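Local coordinates for protein cytochrome P450 monooxygenase (Rhodococcus sp. ECU0066, PDB 6KBH) that probably works as a self-sufficient monooxygenase, joining a heme-bearing P450 domain to an FMN-binding reductase domain and a [2Fe-2S] ferredoxin domain in one chain, at residues T210-W214 / G215-P219; T238-D241 / K242-D246; M253-G256 / I257-Q261; P503-S506 / A507-I511; M617-L620 / D621-A624. All coordinates share one frame; numbering follows the deposited sequence.

How the contacts relate
Contacts 1, 2 and 3 belong to the P450 domain, contacts 4 and 5 to the reductase part beyond the chain's centre. Contact 1 ends one short helix just before helix 219-242 begins; contact 2 lies where that helix ends and touches contact 3, on helix 252-262, their centres being about 11 Å apart. Contacts 3 and 4 are largely buried, whereas 1, 2 and 5 are partly so. Contact 2 sends the charged ends of K242 and R244 to salt bridges outside the turn; contact 3 couples a guanidinium to its own helix. Contact 4 is a polar turn leading to the FMN, and contact 5, about 20 Å away between centres, is a helix start with an aromatic ring alongside an arginine.

Contact 1: residues T210-W214 / G215-P219; sequences TVNTW and GRPAP
P217 lays its ring against the last turn of helix 210-214, and V211 and N212 receive it. P217 sets its CD 3.4 Å from the carbonyl O of V211 and its CG 3.9 Å from CA of N212. V211 adds an apolar touch from beside the carbonyl: its CG1 is anti to the backbone N (chi1 173°) and reaches 4.2 Å from P217 CB. The same V211 O accepts a weak backbone bond from G215 N at 2.9 Å, bent to 123°, so one carbonyl meets both an N-H and the flank of the proline ring.

W214 turns the other way. Its indole leaves this group and is covered on one face by CG2 of T213, 3.4 Å above the plane and over the ring centre, while CA of T210 lies at its edge in the plane. Beyond these residues the indole meets the ring of F433 and touches T431 and S432. R216 also heads off, to a salt bridge with E72, while P217 touches Q222 of the next helix. The chain then reaches A218, the N-cap of helix 219-242. The arrangement is a helix-to-helix link with a proline folded back on the final turn, placed in what is probably the F-G region of the P450 fold.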
# COMPACT_ATOMS: atom_id res chain seq x y z
N THR A 210 -4.68 27.46 0.93
CA THR A 210 -3.94 27.16 2.15
C THR A 210 -3.92 28.35 3.11
O THR A 210 -4.24 28.21 4.29
CB THR A 210 -2.51 26.73 1.81
OG1 THR A 210 -1.80 27.83 1.24
CG2 THR A 210 -2.53 25.58 0.83
N VAL A 211 -3.56 29.53 2.61
CA VAL A 211 -3.49 30.69 3.49
C VAL A 211 -4.88 31.15 3.90
O VAL A 211 -5.08 31.63 5.02
CB VAL A 211 -2.68 31.82 2.81
CG1 VAL A 211 -2.74 33.08 3.63
CG2 VAL A 211 -1.24 31.39 2.61
N ASN A 212 -5.88 31.00 3.02
CA ASN A 212 -7.21 31.52 3.32
C ASN A 212 -7.99 30.59 4.24
O ASN A 212 -8.87 31.05 4.97
CB ASN A 212 -7.98 31.80 2.02
CG ASN A 212 -9.48 31.88 2.24
OD1 ASN A 212 -10.00 32.91 2.66
ND2 ASN A 212 -10.19 30.79 1.92
N THR A 213 -7.71 29.29 4.21
CA THR A 213 -8.33 28.38 5.16
C THR A 213 -7.47 28.15 6.40
O THR A 213 -8.01 28.07 7.51
CB THR A 213 -8.64 27.02 4.49
OG1 THR A 213 -9.61 27.22 3.45
CG2 THR A 213 -9.19 26.03 5.50
N TRP A 214 -6.15 28.06 6.26
CA TRP A 214 -5.28 27.64 7.35
C TRP A 214 -4.24 28.69 7.75
O TRP A 214 -3.33 28.37 8.54
CB TRP A 214 -4.57 26.33 6.98
CG TRP A 214 -5.50 25.15 6.97
CD1 TRP A 214 -6.01 24.51 8.06
CD2 TRP A 214 -6.04 24.48 5.83
NE1 TRP A 214 -6.82 23.48 7.67
CE2 TRP A 214 -6.86 23.44 6.30
CE3 TRP A 214 -5.91 24.66 4.45
CZ2 TRP A 214 -7.55 22.58 5.45
CZ3 TRP A 214 -6.59 23.80 3.60
CH2 TRP A 214 -7.40 22.78 4.10
N GLY A 215 -4.35 29.93 7.26
CA GLY A 215 -3.38 30.96 7.52
C GLY A 215 -4.03 32.22 8.07
O GLY A 215 -5.09 32.18 8.71
N ARG A 216 -3.38 33.35 7.83
CA ARG A 216 -3.83 34.66 8.30
C ARG A 216 -3.92 35.60 7.11
O ARG A 216 -3.05 36.46 6.91
CB ARG A 216 -2.91 35.20 9.39
CG ARG A 216 -3.06 34.49 10.74
CD ARG A 216 -1.93 34.83 11.70
NE ARG A 216 -2.18 34.33 13.05
CZ ARG A 216 -1.29 34.37 14.04
NH1 ARG A 216 -0.08 34.87 13.82
NH2 ARG A 216 -1.59 33.90 15.24
N PRO A 217 -4.95 35.47 6.28
CA PRO A 217 -5.05 36.29 5.07
C PRO A 217 -5.51 37.71 5.35
O PRO A 217 -6.20 37.99 6.34
CB PRO A 217 -6.10 35.54 4.24
CG PRO A 217 -6.98 34.89 5.26
CD PRO A 217 -6.07 34.52 6.40
N ALA A 218 -5.10 38.61 4.47
CA ALA A 218 -5.56 39.99 4.50
C ALA A 218 -6.99 40.08 3.96
O ALA A 218 -7.42 39.20 3.21
CB ALA A 218 -4.62 40.87 3.70
N PRO A 219 -7.74 41.12 4.35
CA PRO A 219 -9.11 41.27 3.82
C PRO A 219 -9.22 41.16 2.31
O PRO A 219 -10.22 40.64 1.81
CB PRO A 219 -9.50 42.68 4.31
CG PRO A 219 -8.71 42.87 5.56
CD PRO A 219 -7.41 42.14 5.36

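Contact 2: residues T238-D241 / K242-D246; sequences TVLD and KMRKD
T238 and K242 begin the contact with a backbone bond of the final turn of helix 219-242, probably the G helix of the P450 fold. The O of T238 takes K242 N at 2.8 Å. The hydroxyl of T238 turns back to F235 O, and the K242 chain, bent near its end, carries NZ away to a salt bridge with D198.

V239 comes next. Its O accepts M243 N in a backbone bond of 3.0 Å. On the side-chain side, V239 CG1 meets the methyl CE of M243 at 3.6 Å. M243 reaches it because CG sits between the backbone N and the carbonyl carbon (chi1 58°) and the thioether bends at its end, bringing CE to V239 CG1. Both side chains also touch V194, which covers this buried side.

L240 is buried too, packed on L272 and M276 of helix 269-281. Its branch meets the arginine two ways: CG is 4.0 Å from R244 NE, and CD2 approaches NH2. The R244 chain, bent at its second and third torsions, crosses the leucine obliquely before NH1 forms a salt bridge with D269.

D241 closes the walk on the exposed flank. Its O receives a weak backbone bond from R244 N at 3.3 Å, and its carboxylate OD1 stands 4.5 Å from R244 NE, well out of the guanidinium plane, so any attraction is probably between charges only, with no N-H directed at the oxygen.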
# COMPACT_ATOMS: atom_id res chain seq x y z
N THR A 238 -24.07 24.67 -13.59
CA THR A 238 -24.48 24.32 -14.95
C THR A 238 -23.86 23.00 -15.39
O THR A 238 -24.54 22.17 -16.01
CB THR A 238 -24.06 25.43 -15.92
OG1 THR A 238 -22.68 25.28 -16.25
CG2 THR A 238 -24.28 26.80 -15.29
N VAL A 239 -22.58 22.79 -15.06
CA VAL A 239 -21.90 21.56 -15.45
C VAL A 239 -22.63 20.34 -14.90
O VAL A 239 -22.82 19.34 -15.60
CB VAL A 239 -20.43 21.60 -15.00
CG1 VAL A 239 -19.76 20.27 -15.27
CG2 VAL A 239 -19.69 22.72 -15.70
N LEU A 240 -23.07 20.42 -13.63
CA LEU A 240 -23.82 19.31 -13.05
C LEU A 240 -25.16 19.11 -13.75
O LEU A 240 -25.59 17.97 -13.96
CB LEU A 240 -24.03 19.53 -11.55
CG LEU A 240 -24.69 18.34 -10.85
CD1 LEU A 240 -23.84 17.09 -11.01
CD2 LEU A 240 -24.95 18.63 -9.38
N ASP A 241 -25.83 20.21 -14.11
CA ASP A 241 -27.09 20.09 -14.84
C ASP A 241 -26.86 19.49 -16.23
O ASP A 241 -27.70 18.73 -16.73
CB ASP A 241 -27.77 21.45 -14.96
CG ASP A 241 -28.44 21.89 -13.67
OD1 ASP A 241 -28.58 21.04 -12.75
OD2 ASP A 241 -28.82 23.07 -13.57
N LYS A 242 -25.73 19.82 -16.86
CA LYS A 242 -25.45 19.28 -18.19
C LYS A 242 -25.24 17.77 -18.14
O LYS A 242 -25.85 17.03 -18.91
CB LYS A 242 -24.23 19.98 -18.79
CG LYS A 242 -23.78 19.36 -20.10
CD LYS A 242 -22.38 19.79 -20.49
CE LYS A 242 -22.38 21.13 -21.21
NZ LYS A 242 -21.06 21.43 -21.82
N MET A 243 -24.37 17.31 -17.24
CA MET A 243 -24.12 15.88 -17.07
C MET A 243 -25.21 15.19 -16.26
O MET A 243 -25.12 13.98 -16.02
CB MET A 243 -22.76 15.64 -16.41
CG MET A 243 -22.61 16.32 -15.05
SD MET A 243 -21.06 15.92 -14.21
CE MET A 243 -19.88 16.72 -15.28
N ARG A 244 -26.24 15.93 -15.84
CA ARG A 244 -27.32 15.35 -15.06
C ARG A 244 -28.06 14.27 -15.86
O ARG A 244 -28.64 13.35 -15.26
CB ARG A 244 -28.29 16.44 -14.60
CG ARG A 244 -29.22 16.06 -13.45
CD ARG A 244 -28.46 15.73 -12.18
NE ARG A 244 -28.38 16.85 -11.24
CZ ARG A 244 -29.05 16.90 -10.09
NH1 ARG A 244 -29.85 15.91 -9.75
NH2 ARG A 244 -28.91 17.95 -9.29
N LYS A 245 -28.04 14.32 -17.19
CA LYS A 245 -28.86 13.42 -17.99
C LYS A 245 -28.02 12.46 -18.83
O LYS A 245 -28.54 11.78 -19.72
CB LYS A 245 -29.87 14.21 -18.82
CG LYS A 245 -29.29 15.30 -19.78
CD LYS A 245 -28.31 14.75 -20.82
CE LYS A 245 -27.54 15.77 -21.64
NZ LYS A 245 -26.42 15.03 -22.32
N ASP A 246 -26.71 12.38 -18.55
CA ASP A 246 -25.83 11.29 -19.01
C ASP A 246 -25.21 10.69 -17.75
O ASP A 246 -24.02 10.90 -17.47
CB ASP A 246 -24.75 11.79 -19.97
CG ASP A 246 -23.82 10.64 -20.49
OD1 ASP A 246 -23.93 9.47 -20.06
OD2 ASP A 246 -23.00 10.94 -21.39

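Contact 3: residues M253-G256 / I257-Q261; sequences MPFG and IRVQQ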
# COMPACT_ATOMS: atom_id res chain seq x y z
N MET A 253 -18.65 12.11 -10.48
CA MET A 253 -19.94 12.80 -10.48
C MET A 253 -21.04 12.00 -11.18
O MET A 253 -22.14 11.89 -10.60
CB MET A 253 -19.78 14.19 -11.10
CG MET A 253 -18.83 15.09 -10.33
SD MET A 253 -19.26 15.16 -8.59
CE MET A 253 -20.90 15.86 -8.68
N PRO A 254 -20.84 11.45 -12.38
CA PRO A 254 -21.90 10.59 -12.95
C PRO A 254 -22.19 9.37 -12.08
O PRO A 254 -23.35 8.98 -11.94
CB PRO A 254 -21.34 10.19 -14.32
CG PRO A 254 -19.88 10.43 -14.23
CD PRO A 254 -19.73 11.61 -13.33
N PHE A 255 -21.16 8.77 -11.49
CA PHE A 255 -21.38 7.75 -10.47
C PHE A 255 -22.23 8.29 -9.33
O PHE A 255 -23.09 7.58 -8.80
CB PHE A 255 -20.03 7.23 -9.98
CG PHE A 255 -20.10 6.09 -8.98
CD1 PHE A 255 -20.62 6.26 -7.71
CD2 PHE A 255 -19.60 4.84 -9.32
CE1 PHE A 255 -20.67 5.21 -6.81
CE2 PHE A 255 -19.64 3.79 -8.42
CZ PHE A 255 -20.17 3.98 -7.16
N GLY A 256 -22.02 9.55 -8.95
CA GLY A 256 -22.82 10.14 -7.90
C GLY A 256 -24.28 10.33 -8.30
O GLY A 256 -25.16 10.32 -7.44
N ILE A 257 -24.54 10.51 -9.60
CA ILE A 257 -25.92 10.73 -10.04
C ILE A 257 -26.74 9.45 -9.91
O ILE A 257 -27.91 9.49 -9.53
CB ILE A 257 -25.94 11.27 -11.47
CG1 ILE A 257 -25.06 12.52 -11.59
CG2 ILE A 257 -27.36 11.59 -11.90
CD1 ILE A 257 -24.77 12.92 -13.01
N ARG A 258 -26.13 8.30 -10.21
CA ARG A 258 -26.87 7.04 -10.15
C ARG A 258 -27.22 6.66 -8.72
O ARG A 258 -28.27 6.06 -8.48
CB ARG A 258 -26.07 5.93 -10.82
CG ARG A 258 -25.28 6.42 -12.01
CD ARG A 258 -24.59 5.29 -12.75
NE ARG A 258 -23.73 5.83 -13.79
CZ ARG A 258 -22.40 5.77 -13.77
NH1 ARG A 258 -21.79 5.18 -12.76
NH2 ARG A 258 -21.69 6.31 -14.75
N VAL A 259 -26.35 6.99 -7.76
CA VAL A 259 -26.68 6.70 -6.37
C VAL A 259 -27.80 7.61 -5.89
O VAL A 259 -28.56 7.26 -4.97
CB VAL A 259 -25.43 6.81 -5.47
CG1 VAL A 259 -24.24 6.13 -6.14
CG2 VAL A 259 -25.10 8.25 -5.15
N GLN A 260 -27.94 8.80 -6.50
CA GLN A 260 -29.06 9.67 -6.17
C GLN A 260 -30.39 9.01 -6.53
O GLN A 260 -31.34 9.04 -5.75
CB GLN A 260 -28.92 11.01 -6.88
CG GLN A 260 -29.91 12.06 -6.41
CD GLN A 260 -29.80 13.37 -7.16
OE1 GLN A 260 -29.11 13.45 -8.18
NE2 GLN A 260 -30.46 14.40 -6.66
N GLN A 261 -30.47 8.41 -7.72
CA GLN A 261 -31.70 7.72 -8.08
C GLN A 261 -31.88 6.45 -7.26
O GLN A 261 -33.02 6.03 -7.01
CB GLN A 261 -31.73 7.41 -9.58
CG GLN A 261 -31.77 8.64 -10.50
CD GLN A 261 -32.68 9.78 -10.02
OE1 GLN A 261 -33.65 9.57 -9.29
NE2 GLN A 261 -32.36 11.00 -10.46
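M253 O accepts I257 N at 2.9 Å in an i to i+4 bond bent to 131°, and the helix continues unbroken across both segments. P254 O is shared by I257 N and R258 N, both weakly, while V259 N and Q260 N bond weakly to the carbonyls of F255 and G256.

R258 runs extended from CG to NE, back along the helix toward P254 and F255, and one guanidinium face has P254 O 3.7 Å above it, offset toward the rim. NH1 comes 3.5 Å from F255 CA; NH2 touches P254 CB at 3.9 Å and makes a weak hydrogen bond to P247 O. A leucine in place of R258 would probably leave P254 O without the guanidinium beside it and P247 O without this weak donor. The F255 ring is turned 65° from the guanidinium plane; with CG anti to the backbone N (chi1 -176°), it brings CE1 to 3.7 Å from V259 CG1. I257 lays CD1 on P254 CA, away from the arginine.

The buried side faces other helices: M253 and I257 pack on L272 of helix 269-281, M253 also touching M275 and M276. M253 meets L240 of helix 219-242 as well, whereas F255 rests on the loop residues E142 and P143.

Contact 4: residues P503-S506 / A507-I511; sequences PKWS and AGSHI. With FMN (flavin mononucleotide), chain B.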
# COMPACT_ATOMS: atom_id res chain seq x y z
N PRO A 503 19.32 -13.59 2.59
CA PRO A 503 18.94 -14.23 3.86
C PRO A 503 19.30 -15.70 3.91
O PRO A 503 19.44 -16.39 2.89
CB PRO A 503 17.42 -14.03 3.91
CG PRO A 503 17.18 -12.81 3.10
CD PRO A 503 18.20 -12.84 2.00
N LYS A 504 19.46 -16.19 5.14
CA LYS A 504 19.51 -17.63 5.37
C LYS A 504 18.13 -18.22 5.17
O LYS A 504 17.12 -17.60 5.51
CB LYS A 504 20.01 -17.92 6.78
CG LYS A 504 21.43 -17.43 7.06
CD LYS A 504 21.56 -16.90 8.48
CE LYS A 504 22.94 -16.28 8.71
NZ LYS A 504 23.96 -17.31 9.07
N TRP A 505 18.07 -19.42 4.60
CA TRP A 505 16.80 -20.10 4.38
C TRP A 505 16.96 -21.58 4.69
O TRP A 505 17.98 -22.19 4.36
CB TRP A 505 16.31 -19.91 2.94
CG TRP A 505 17.30 -20.31 1.89
CD1 TRP A 505 18.25 -19.51 1.31
CD2 TRP A 505 17.45 -21.60 1.28
NE1 TRP A 505 18.97 -20.22 0.38
CE2 TRP A 505 18.50 -21.51 0.35
CE3 TRP A 505 16.79 -22.82 1.43
CZ2 TRP A 505 18.91 -22.59 -0.43
CZ3 TRP A 505 17.19 -23.90 0.66
CH2 TRP A 505 18.24 -23.77 -0.26
N SER A 506 15.95 -22.14 5.35
CA SER A 506 15.92 -23.56 5.65
C SER A 506 15.22 -24.31 4.52
O SER A 506 14.67 -23.72 3.59
CB SER A 506 15.23 -23.81 6.99
OG SER A 506 13.97 -23.17 7.05
N ALA A 507 15.24 -25.64 4.61
CA ALA A 507 14.69 -26.45 3.53
C ALA A 507 13.17 -26.31 3.46
O ALA A 507 12.49 -26.11 4.47
CB ALA A 507 15.06 -27.91 3.72
N GLY A 508 12.65 -26.43 2.24
CA GLY A 508 11.24 -26.23 1.98
C GLY A 508 10.86 -24.81 1.67
O GLY A 508 9.73 -24.57 1.21
N SER A 509 11.75 -23.85 1.90
CA SER A 509 11.45 -22.45 1.63
C SER A 509 11.27 -22.20 0.14
O SER A 509 11.84 -22.90 -0.71
CB SER A 509 12.55 -21.54 2.18
OG SER A 509 12.96 -21.94 3.48
N HIS A 510 10.48 -21.19 -0.17
CA HIS A 510 10.18 -20.79 -1.53
C HIS A 510 10.42 -19.29 -1.67
O HIS A 510 10.77 -18.61 -0.70
CB HIS A 510 8.73 -21.12 -1.89
CG HIS A 510 7.73 -20.55 -0.93
ND1 HIS A 510 7.23 -21.26 0.13
CD2 HIS A 510 7.16 -19.32 -0.86
CE1 HIS A 510 6.39 -20.51 0.81
NE2 HIS A 510 6.32 -19.32 0.23
N ILE A 511 10.21 -18.77 -2.88
CA ILE A 511 10.20 -17.32 -3.08
C ILE A 511 9.08 -16.96 -4.04
O ILE A 511 8.65 -17.76 -4.87
CB ILE A 511 11.51 -16.75 -3.64
CG1 ILE A 511 12.72 -17.53 -3.21
CG2 ILE A 511 11.73 -15.37 -3.10
CD1 ILE A 511 13.89 -17.13 -4.03
N1 FMN B . 3.49 -23.17 -5.67
C2 FMN B . 3.32 -22.85 -4.38
O2 FMN B . 2.19 -22.39 -4.00
N3 FMN B . 4.30 -22.99 -3.48
C4 FMN B . 5.49 -23.47 -3.87
O4 FMN B . 6.50 -23.62 -2.98
C4A FMN B . 5.69 -23.81 -5.21
N5 FMN B . 6.89 -24.29 -5.59
C5A FMN B . 7.07 -24.61 -6.88
C6 FMN B . 8.31 -25.10 -7.24
C7 FMN B . 8.56 -25.45 -8.55
C7M FMN B . 9.99 -25.97 -8.81
C8 FMN B . 7.56 -25.32 -9.52
C8M FMN B . 7.78 -25.68 -10.98
C9 FMN B . 6.30 -24.84 -9.15
C9A FMN B . 6.05 -24.47 -7.83
N10 FMN B . 4.85 -23.99 -7.44
C10 FMN B . 4.66 -23.66 -6.13
C1' FMN B . 3.73 -23.78 -8.41
C2' FMN B . 3.81 -22.44 -9.09
O2' FMN B . 3.58 -21.38 -8.26
C3' FMN B . 2.84 -22.36 -10.24
O3' FMN B . 1.51 -22.62 -9.88
C4' FMN B . 3.27 -23.29 -11.40
O4' FMN B . 4.59 -23.31 -11.80
C5' FMN B . 2.54 -22.93 -12.73
O5' FMN B . 2.39 -21.52 -13.04
P FMN B . 1.35 -21.11 -14.14
O1P FMN B . 0.92 -19.68 -13.93
O2P FMN B . 1.95 -21.21 -15.51
O3P FMN B . 0.18 -22.04 -14.03
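S506 O is gripped twice by S509. The hydroxyl OG donates to it in a very short modelled bond of 2.5 Å, a length not to be pressed at this resolution, and S509 N adds a weak bond of 3.4 Å. Both donors reach one acceptor because OG is held beside the backbone N, anti to the carbonyl carbon (chi1 -43°).

This is a type II beta turn running from S506 to S509. G508 occupies its third position with phi 89°, where a side chain would press against the preceding carbonyl. A507 lies at the second position and turns its methyl toward helix 588-601, touching A593, M594 and Q597, while its O is hydrogen-bonded by N568 ND2.

W505 flanks the turn at its start. Its CB is 4.0 Å from S509 OG, which lies at the edge of the indole, near its plane; the ring meets F534 at a steep angle. S506 OG, by contrast, turns to N568, a weak bond.

Past the turn the chain enters strand 510-515. H510 sets CB 3.5 Å from the flavin O4, and its imidazole meets H569 edge-to-face. The arrangement is a tight turn leading into the antiparallel sheet of the ferredoxin reductase-type (FR-type) flavin-binding domain, here holding FMN; the strand that follows carries H510, one of the residues lining the FMN pocket.

Contact 5: residues M617-L620 / D621-A624; sequences MAFL and DRLA
F619 and R622 run alongside each other, pointing the same way, and F619 together with L620 buries the most surface in this helix start. F619 stands in the N-cap position of helix 620-625 with a positive phi of 76°. The R622 chain passes obliquely by CD1 and CE1 of its ring: R622 CD lies 3.5 Å from F619 CD1, and R622 NH1 is 3.7 Å from F619 CE1. The ring and guanidinium planes are 82° apart, close to perpendicular. In R622, CG anti to the backbone N (chi1 163°) and a bend at the second torsion bring CD to the ring, and the guanidinium ends are taken by C525 O and a salt bridge to D596. With R622 shortened to alanine, the CD1 side of the F619 ring would probably be less well covered and D596 would be likely to lose this salt bridge.

L620 contributes mainly through its carbonyl, whose O accepts a weak backbone bond from A624 N. F619 O and L623 N make the preceding bond of the helix, though its modelled length is too short to be trusted.

The helix packs in what is probably the nucleotide-binding half of the reductase module. F619 touches I588 and I592 of helix 588-601 and I485 of strand 475-486; R622 and L623 also rest on I592, and L620 and L623 meet Y609 of strand 605-611 in the parallel sheet.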
# COMPACT_ATOMS: atom_id res chain seq x y z
N MET A 617 12.53 -36.17 -15.25
CA MET A 617 12.67 -36.18 -13.80
C MET A 617 13.99 -35.49 -13.46
O MET A 617 15.07 -36.06 -13.68
CB MET A 617 12.61 -37.60 -13.24
CG MET A 617 11.25 -37.97 -12.69
SD MET A 617 10.92 -39.74 -12.72
CE MET A 617 12.28 -40.38 -11.76
N ALA A 618 13.89 -34.28 -12.93
CA ALA A 618 15.06 -33.47 -12.63
C ALA A 618 15.75 -33.96 -11.36
O ALA A 618 15.11 -34.52 -10.46
CB ALA A 618 14.68 -32.00 -12.48
N PHE A 619 17.06 -33.75 -11.31
CA PHE A 619 17.94 -33.97 -10.17
C PHE A 619 18.27 -35.44 -9.92
O PHE A 619 18.90 -35.73 -8.90
CB PHE A 619 17.39 -33.36 -8.88
CG PHE A 619 17.30 -31.87 -8.91
CD1 PHE A 619 18.44 -31.10 -9.02
CD2 PHE A 619 16.07 -31.23 -8.84
CE1 PHE A 619 18.37 -29.72 -9.05
CE2 PHE A 619 15.99 -29.85 -8.87
CZ PHE A 619 17.14 -29.09 -8.98
N LEU A 620 17.88 -36.37 -10.79
CA LEU A 620 18.34 -37.74 -10.66
C LEU A 620 19.87 -37.80 -10.67
O LEU A 620 20.48 -38.53 -9.89
CB LEU A 620 17.78 -38.61 -11.78
CG LEU A 620 16.26 -38.68 -11.92
CD1 LEU A 620 15.91 -39.28 -13.26
CD2 LEU A 620 15.64 -39.48 -10.79
N ASP A 621 20.49 -37.02 -11.56
CA ASP A 621 21.93 -36.79 -11.51
C ASP A 621 22.36 -36.33 -10.13
O ASP A 621 23.22 -36.94 -9.49
CB ASP A 621 22.29 -35.73 -12.56
CG ASP A 621 21.29 -34.59 -12.60
OD1 ASP A 621 20.08 -34.87 -12.78
OD2 ASP A 621 21.70 -33.42 -12.44
N ARG A 622 21.75 -35.25 -9.65
CA ARG A 622 22.01 -34.76 -8.30
C ARG A 622 21.67 -35.83 -7.26
O ARG A 622 22.42 -36.02 -6.29
CB ARG A 622 21.19 -33.50 -8.07
CG ARG A 622 21.01 -33.08 -6.64
CD ARG A 622 20.92 -31.58 -6.60
NE ARG A 622 20.72 -31.05 -5.26
CZ ARG A 622 20.44 -29.78 -5.02
NH1 ARG A 622 20.32 -28.93 -6.03
NH2 ARG A 622 20.27 -29.35 -3.78
N LEU A 623 20.56 -36.54 -7.46
CA LEU A 623 20.12 -37.59 -6.54
C LEU A 623 20.99 -38.84 -6.62
O LEU A 623 20.92 -39.68 -5.72
CB LEU A 623 18.67 -37.95 -6.85
CG LEU A 623 17.62 -38.12 -5.75
CD1 LEU A 623 17.82 -37.07 -4.68
CD2 LEU A 623 16.26 -37.96 -6.40
N ALA A 624 21.78 -38.99 -7.68
CA ALA A 624 22.69 -40.12 -7.81
C ALA A 624 24.02 -39.86 -7.13
O ALA A 624 24.54 -40.73 -6.42
CB ALA A 624 22.92 -40.45 -9.29